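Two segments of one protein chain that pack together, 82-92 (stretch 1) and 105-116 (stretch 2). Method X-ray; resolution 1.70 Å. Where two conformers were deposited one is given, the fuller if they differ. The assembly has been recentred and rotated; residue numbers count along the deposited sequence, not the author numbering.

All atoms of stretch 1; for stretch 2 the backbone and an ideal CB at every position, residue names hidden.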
ATOM      1  N   ASP A  82      17.549  -5.573 -14.823  1.00 14.88           N
ATOM      2  CA  ASP A  82      18.878  -5.035 -14.550  1.00 16.08           C
ATOM      3  C   ASP A  82      18.708  -3.532 -14.273  1.00 17.10           C
ATOM      4  O   ASP A  82      18.232  -2.800 -15.146  1.00 17.56           O
ATOM      5  CB  ASP A  82      19.741  -5.249 -15.820  1.00 17.81           C
ATOM      6  CG  ASP A  82      21.130  -4.650 -15.729  1.00 23.30           C
ATOM      7  OD1 ASP A  82      21.547  -4.084 -14.706  1.00 23.59           O
ATOM      8  OD2 ASP A  82      21.858  -4.818 -16.776  1.00 29.77           O
ATOM      9  N   LEU A  83      19.111  -3.096 -13.089  1.00 15.42           N
ATOM     10  CA  LEU A  83      18.894  -1.698 -12.677  1.00 14.12           C
ATOM     11  C   LEU A  83      20.136  -0.841 -12.872  1.00 15.95           C
ATOM     12  O   LEU A  83      20.065   0.363 -12.631  1.00 15.27           O
ATOM     13  CB  LEU A  83      18.488  -1.637 -11.191  1.00 14.97           C
ATOM     14  CG  LEU A  83      17.149  -2.349 -10.889  1.00 16.88           C
ATOM     15  CD1 LEU A  83      16.942  -2.293  -9.353  1.00 19.54           C
ATOM     16  CD2 LEU A  83      16.026  -1.619 -11.576  1.00 17.93           C
ATOM     17  N   GLY A  84      21.256  -1.442 -13.266  1.00 15.72           N
ATOM     18  CA  GLY A  84      22.552  -0.714 -13.226  1.00 17.51           C
ATOM     19  C   GLY A  84      22.521   0.593 -14.050  1.00 16.85           C
ATOM     20  O   GLY A  84      22.911   1.682 -13.525  1.00 16.83           O
ATOM     21  N   GLY A  85      22.067   0.493 -15.307  1.00 15.15           N
ATOM     22  CA  GLY A  85      22.050   1.663 -16.236  1.00 16.54           C
ATOM     23  C   GLY A  85      21.119   2.760 -15.727  1.00 15.62           C
ATOM     24  O   GLY A  85      21.491   3.931 -15.682  1.00 16.11           O
ATOM     25  N   LEU A  86      19.912   2.359 -15.328  1.00 14.36           N
ATOM     26  CA  LEU A  86      18.892   3.296 -14.816  1.00 13.52           C
ATOM     27  C   LEU A  86      19.414   4.001 -13.561  1.00 14.14           C
ATOM     28  O   LEU A  86      19.363   5.236 -13.457  1.00 14.03           O
ATOM     29  CB  LEU A  86      17.627   2.500 -14.488  1.00 13.95           C
ATOM     30  CG  LEU A  86      16.481   3.314 -13.921  1.00 13.30           C
ATOM     31  CD1 LEU A  86      15.998   4.455 -14.874  1.00 14.76           C
ATOM     32  CD2 LEU A  86      15.295   2.470 -13.582  1.00 17.22           C
ATOM     33  N   VAL A  87      19.960   3.231 -12.623  1.00 12.91           N
ATOM     34  CA  VAL A  87      20.430   3.852 -11.389  1.00 15.21           C
ATOM     35  C   VAL A  87      21.582   4.825 -11.668  1.00 15.57           C
ATOM     36  O   VAL A  87      21.592   5.951 -11.144  1.00 16.60           O
ATOM     37  CB  VAL A  87      20.801   2.771 -10.373  1.00 14.26           C
ATOM     38  CG1 VAL A  87      21.588   3.343  -9.184  1.00 16.34           C
ATOM     39  CG2 VAL A  87      19.537   2.094  -9.895  1.00 13.75           C
ATOM     40  N   LYS A  88      22.531   4.383 -12.485  1.00 15.60           N
ATOM     41  CA  LYS A  88      23.687   5.251 -12.863  1.00 17.72           C
ATOM     42  C   LYS A  88      23.215   6.554 -13.535  1.00 18.16           C
ATOM     43  O   LYS A  88      23.724   7.621 -13.221  1.00 17.55           O
ATOM     44  CB  LYS A  88      24.707   4.491 -13.697  1.00 18.62           C
ATOM     45  CG  LYS A  88      25.956   5.342 -14.069  1.00 23.74           C
ATOM     46  CD  LYS A  88      27.027   4.491 -14.695  1.00 29.05           C
ATOM     47  CE  LYS A  88      28.236   5.317 -15.178  1.00 29.76           C
ATOM     48  NZ  LYS A  88      28.626   6.472 -14.296  1.00 32.05           N
ATOM     49  N   ARG A  89      22.260   6.448 -14.456  1.00 16.56           N
ATOM     50  CA  ARG A  89      21.675   7.610 -15.131  1.00 17.68           C
ATOM     51  C   ARG A  89      21.206   8.650 -14.103  1.00 17.30           C
ATOM     52  O   ARG A  89      21.502   9.822 -14.220  1.00 17.84           O
ATOM     53  CB  ARG A  89      20.515   7.170 -16.067  1.00 17.81           C
ATOM     54  CG  ARG A  89      19.849   8.242 -16.943  1.00 20.01           C
ATOM     55  CD  ARG A  89      18.715   7.679 -17.900  1.00 16.82           C
ATOM     56  NE  ARG A  89      18.917   6.276 -18.266  1.00 20.48           N
ATOM     57  CZ  ARG A  89      17.946   5.378 -18.367  1.00 20.91           C
ATOM     58  NH1 ARG A  89      16.705   5.713 -18.159  1.00 19.21           N
ATOM     59  NH2 ARG A  89      18.223   4.131 -18.687  1.00 29.46           N
ATOM     60  N   PHE A  90      20.462   8.184 -13.111  1.00 16.09           N
ATOM     61  CA  PHE A  90      19.934   9.055 -12.049  1.00 16.42           C
ATOM     62  C   PHE A  90      21.010   9.588 -11.101  1.00 16.41           C
ATOM     63  O   PHE A  90      21.042  10.794 -10.779  1.00 16.11           O
ATOM     64  CB  PHE A  90      18.772   8.341 -11.329  1.00 15.24           C
ATOM     65  CG  PHE A  90      17.482   8.514 -12.041  1.00 14.02           C
ATOM     66  CD1 PHE A  90      17.235   7.822 -13.236  1.00 16.12           C
ATOM     67  CD2 PHE A  90      16.561   9.509 -11.607  1.00 16.77           C
ATOM     68  CE1 PHE A  90      16.012   8.043 -13.947  1.00 17.41           C
ATOM     69  CE2 PHE A  90      15.372   9.755 -12.277  1.00 21.38           C
ATOM     70  CZ  PHE A  90      15.082   9.031 -13.472  1.00 17.50           C
ATOM     71  N   ARG A  91      21.891   8.685 -10.654  1.00 16.57           N
ATOM     72  CA  ARG A  91      22.967   9.087  -9.715  1.00 18.87           C
ATOM     73  C   ARG A  91      23.894  10.105 -10.352  1.00 19.25           C
ATOM     74  O   ARG A  91      24.381  11.052  -9.672  1.00 19.83           O
ATOM     75  CB  ARG A  91      23.776   7.873  -9.244  1.00 18.70           C
ATOM     76  CG  ARG A  91      22.978   7.037  -8.296  1.00 23.87           C
ATOM     77  CD  ARG A  91      22.976   7.717  -6.936  1.00 31.51           C
ATOM     78  NE  ARG A  91      24.320   7.617  -6.368  1.00 35.65           N
ATOM     79  CZ  ARG A  91      24.755   8.273  -5.299  1.00 40.39           C
ATOM     80  NH1 ARG A  91      23.979   9.166  -4.677  1.00 37.07           N
ATOM     81  NH2 ARG A  91      25.990   8.034  -4.869  1.00 40.33           N
ATOM     82  N   ASP A  92      24.167   9.933 -11.645  1.00 19.00           N
ATOM     83  CA  ASP A  92      25.100  10.852 -12.329  1.00 20.88           C
ATOM     84  C   ASP A  92      24.515  12.272 -12.408  1.00 21.91           C
ATOM     85  O   ASP A  92      25.263  13.211 -12.553  1.00 24.20           O
ATOM     86  CB  ASP A  92      25.486  10.347 -13.725  1.00 19.68           C
ATOM     87  CG  ASP A  92      26.492   9.217 -13.691  1.00 22.11           C
ATOM     88  OD1 ASP A  92      27.021   8.875 -12.599  1.00 23.17           O
ATOM     89  OD2 ASP A  92      26.740   8.634 -14.774  1.00 23.72           O
ATOM     90  N   UNK A 105      18.509  -4.363  -1.646  1.00 12.49           N
ATOM     91  CA  UNK A 105      19.659  -5.249  -1.925  1.00 13.06           C
ATOM     92  C   UNK A 105      20.037  -5.157  -3.418  1.00 13.20           C
ATOM     93  O   UNK A 105      21.217  -5.177  -3.748  1.00 14.56           O
ATOM     94  CB  UNK A 105      19.333  -6.695  -1.545  1.00 13.06           C
ATOM     95  N   UNK A 106      19.039  -5.040  -4.290  1.00 13.59           N
ATOM     96  CA  UNK A 106      19.359  -4.815  -5.694  1.00 14.93           C
ATOM     97  C   UNK A 106      20.188  -3.537  -5.896  1.00 13.78           C
ATOM     98  O   UNK A 106      21.161  -3.556  -6.698  1.00 15.02           O
ATOM     99  CB  UNK A 106      18.070  -4.737  -6.514  1.00 14.93           C
ATOM    100  N   UNK A 107      19.863  -2.441  -5.165  1.00 14.74           N
ATOM    101  CA  UNK A 107      20.695  -1.229  -5.229  1.00 13.84           C
ATOM    102  C   UNK A 107      22.118  -1.530  -4.755  1.00 14.71           C
ATOM    103  O   UNK A 107      23.070  -1.072  -5.353  1.00 15.80           O
ATOM    104  CB  UNK A 107      20.083  -0.111  -4.383  1.00 13.84           C
ATOM    105  N   UNK A 108      22.254  -2.319  -3.687  1.00 14.38           N
ATOM    106  CA  UNK A 108      23.606  -2.725  -3.267  1.00 15.30           C
ATOM    107  C   UNK A 108      24.363  -3.388  -4.420  1.00 15.11           C
ATOM    108  O   UNK A 108      25.567  -3.228  -4.569  1.00 16.75           O
ATOM    109  CB  UNK A 108      23.530  -3.681  -2.075  1.00 15.30           C
ATOM    110  N   UNK A 109      23.649  -4.128  -5.267  1.00 15.31           N
ATOM    111  CA  UNK A 109      24.297  -4.836  -6.408  1.00 17.19           C
ATOM    112  C   UNK A 109      24.780  -3.903  -7.533  1.00 17.83           C
ATOM    113  O   UNK A 109      25.621  -4.295  -8.354  1.00 19.53           O
ATOM    114  CB  UNK A 109      23.316  -5.849  -7.001  1.00 17.19           C
ATOM    115  N   UNK A 110      24.272  -2.663  -7.545  1.00 16.21           N
ATOM    116  CA  UNK A 110      24.783  -1.615  -8.462  1.00 18.04           C
ATOM    117  C   UNK A 110      26.033  -0.915  -7.964  1.00 18.68           C
ATOM    118  O   UNK A 110      26.620  -0.093  -8.713  1.00 21.07           O
ATOM    119  CB  UNK A 110      23.699  -0.562  -8.702  1.00 18.04           C
ATOM    120  N   UNK A 111      26.422  -1.174  -6.703  1.00 17.68           N
ATOM    121  CA  UNK A 111      27.554  -0.470  -6.077  1.00 18.85           C
ATOM    122  C   UNK A 111      27.188   0.834  -5.366  1.00 17.92           C
ATOM    123  O   UNK A 111      28.050   1.417  -4.666  1.00 18.46           O
ATOM    124  CB  UNK A 111      28.607  -0.165  -7.144  1.00 18.85           C
ATOM    125  N   UNK A 112      25.932   1.297  -5.512  1.00 18.08           N
ATOM    126  CA  UNK A 112      25.544   2.609  -4.995  0.50 17.18           C
ATOM    127  C   UNK A 112      25.543   2.684  -3.451  1.00 18.01           C
ATOM    128  O   UNK A 112      25.514   3.774  -2.853  1.00 18.86           O
ATOM    129  CB  UNK A 112      24.154   2.968  -5.525  0.50 17.18           C
ATOM    130  N   UNK A 113      25.526   1.513  -2.795  1.00 16.02           N
ATOM    131  CA  UNK A 113      25.556   1.520  -1.316  1.00 16.08           C
ATOM    132  C   UNK A 113      26.987   1.423  -0.756  1.00 17.89           C
ATOM    133  O   UNK A 113      27.161   1.285   0.440  1.00 18.37           O
ATOM    134  CB  UNK A 113      24.718   0.360  -0.774  1.00 16.08           C
ATOM    135  N   UNK A 114      28.014   1.428  -1.624  1.00 18.18           N
ATOM    136  CA  UNK A 114      29.392   1.159  -1.130  1.00 20.08           C
ATOM    137  C   UNK A 114      29.946   2.230  -0.175  1.00 20.39           C
ATOM    138  O   UNK A 114      30.783   1.919   0.691  1.00 20.84           O
ATOM    139  CB  UNK A 114      30.342   1.033  -2.323  1.00 20.08           C
ATOM    140  N   UNK A 115      29.502   3.473  -0.395  1.00 20.74           N
ATOM    141  CA  UNK A 115      30.047   4.706   0.120  0.50 23.25           C
ATOM    142  C   UNK A 115      29.055   5.524   0.977  1.00 22.83           C
ATOM    143  O   UNK A 115      29.345   6.667   1.312  1.00 23.86           O
ATOM    144  CB  UNK A 115      30.536   5.556  -1.054  0.50 23.25           C
ATOM    145  N   UNK A 116      27.861   4.988   1.227  1.00 21.28           N
ATOM    146  CA  UNK A 116      26.840   5.718   1.974  1.00 19.62           C
ATOM    147  C   UNK A 116      26.249   4.853   3.055  1.00 18.75           C
ATOM    148  O   UNK A 116      26.171   3.622   2.906  1.00 19.08           O
ATOM    149  CB  UNK A 116      25.735   6.218   1.041  1.00 19.62           C
TER

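Position 105 lies in a helix that begins earlier in the chain, and its ideal CB has nothing of stretch 1 within 5.5 Å. Stretch 1 therefore sets no preference; the residue is Ser 105, its OG hydrogen-bonded elsewhere in the structure.

At position 106 the CA-to-CB bond points toward stretch 1, and the ideal CB already sits 3.9 Å from Leu 83 CD1. A small apolar side chain suits a site where CB alone makes contact. It is Ala 106, whose CB packs against Leu 83 CD1 at 3.9 Å.

Position 107 points sideways, with no atom of stretch 1 within 5.5 Å of its ideal CB. Only a longer side chain could reach the methyls of Val 87, so Leu, Ile or Met would serve. Leu 107, with chi1 m and chi2 t, brings its CD2 to 3.7 Å from Val 87 CG2.

Positions 108 and 109 are out of reach of stretch 1. An ideal CB at 108 would lie 3.2 Å from the O of residue 105, and one at 109 equally close to the O of residue 106; this crowding mildly favours glycine, which has no CB. They are Gly 108 and Gly 109.

Position 110 is where the backbones come nearest, its CA 5.3 Å from Gly 84 CA. Its CB points toward stretch 1, 4.5 Å from Val 87 CG1 and 4.7 Å from Gly 84 CA, so a modest branched side chain, Val or Thr, fits. Thr 110 (chi1 p) sets CG2 4.0 Å from Gly 84 CA, while OG1 donates to Leu 107 O (2.7 Å) and accepts from the N of residue 112 (3.2 Å).

Position 111 has phi 89°, and a CB would jam against the preceding carbonyl O. This calls for glycine, and Gly 111 opens a type I turn ending at 114.

At position 112 CB points toward stretch 1, 4.5 Å from Val 87 CG1 and 4.7 Å from Arg 91 NE. Val, Ile or Leu could cover both the methyl and the arginine side chain. Val 112 (chi1 p) places CG2 3.2 Å from Arg 91 NE, a tight approach oblique to the guanidinium.

At 113 the CA-to-CB bond points away and 114 is out of reach, so many side chains would do; they are Leu 113 and Asn 114.

Position 115 again points toward stretch 1, where Arg 91 offers positive charge; Asp or Glu would suit. Asp 115 OD2 lies near the guanidinium plane, 4.1 Å from Arg 91 NH2, beyond salt-bridge range.

Position 116 points toward stretch 1 but from a distance, leaving the choice broad. Val 116 keeps its CG1 5.0 Å from Arg 91 NH2.

Stretch 2 105-116: SALGGTGVLNDV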
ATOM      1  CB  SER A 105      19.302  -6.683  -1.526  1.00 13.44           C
ATOM      2  OG  SER A 105      19.109  -6.736  -0.090  1.00 13.57           O
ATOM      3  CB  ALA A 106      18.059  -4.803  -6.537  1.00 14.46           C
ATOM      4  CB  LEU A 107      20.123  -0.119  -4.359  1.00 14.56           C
ATOM      5  CG  LEU A 107      18.858   0.535  -4.896  1.00 16.25           C
ATOM      6  CD1 LEU A 107      18.562   1.696  -3.973  1.00 14.56           C
ATOM      7  CD2 LEU A 107      19.077   1.078  -6.374  1.00 16.27           C
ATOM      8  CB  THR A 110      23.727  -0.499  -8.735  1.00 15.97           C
ATOM      9  OG1 THR A 110      23.596   0.334  -7.548  1.00 16.58           O
ATOM     10  CG2 THR A 110      22.382  -1.116  -9.200  1.00 17.69           C
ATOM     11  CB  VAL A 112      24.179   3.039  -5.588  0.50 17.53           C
ATOM     12  CG1 VAL A 112      23.001   2.283  -4.931  0.50 16.58           C
ATOM     13  CG2 VAL A 112      24.016   4.525  -5.493  0.50 16.62           C
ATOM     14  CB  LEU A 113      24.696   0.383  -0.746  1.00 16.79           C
ATOM     15  CG  LEU A 113      23.286   0.317  -1.280  1.00 15.18           C
ATOM     16  CD1 LEU A 113      22.459  -0.811  -0.592  1.00 15.07           C
ATOM     17  CD2 LEU A 113      22.607   1.695  -1.142  1.00 15.53           C
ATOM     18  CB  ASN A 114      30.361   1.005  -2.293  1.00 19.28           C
ATOM     19  CG  ASN A 114      30.152  -0.293  -3.099  1.00 20.43           C
ATOM     20  OD1 ASN A 114      29.288  -1.134  -2.782  1.00 21.08           O
ATOM     21  ND2 ASN A 114      30.936  -0.431  -4.210  1.00 23.43           N
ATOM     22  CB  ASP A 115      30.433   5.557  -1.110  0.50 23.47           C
ATOM     23  CG  ASP A 115      29.222   5.844  -2.068  0.50 25.14           C
ATOM     24  OD1 ASP A 115      28.260   5.003  -2.277  0.50 20.54           O
ATOM     25  OD2 ASP A 115      29.246   6.960  -2.652  0.50 30.68           O
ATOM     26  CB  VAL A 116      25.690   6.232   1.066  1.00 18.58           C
ATOM     27  CG1 VAL A 116      26.260   7.301   0.093  1.00 21.82           C
ATOM     28  CG2 VAL A 116      25.015   5.069   0.309  1.00 17.09           C
TER
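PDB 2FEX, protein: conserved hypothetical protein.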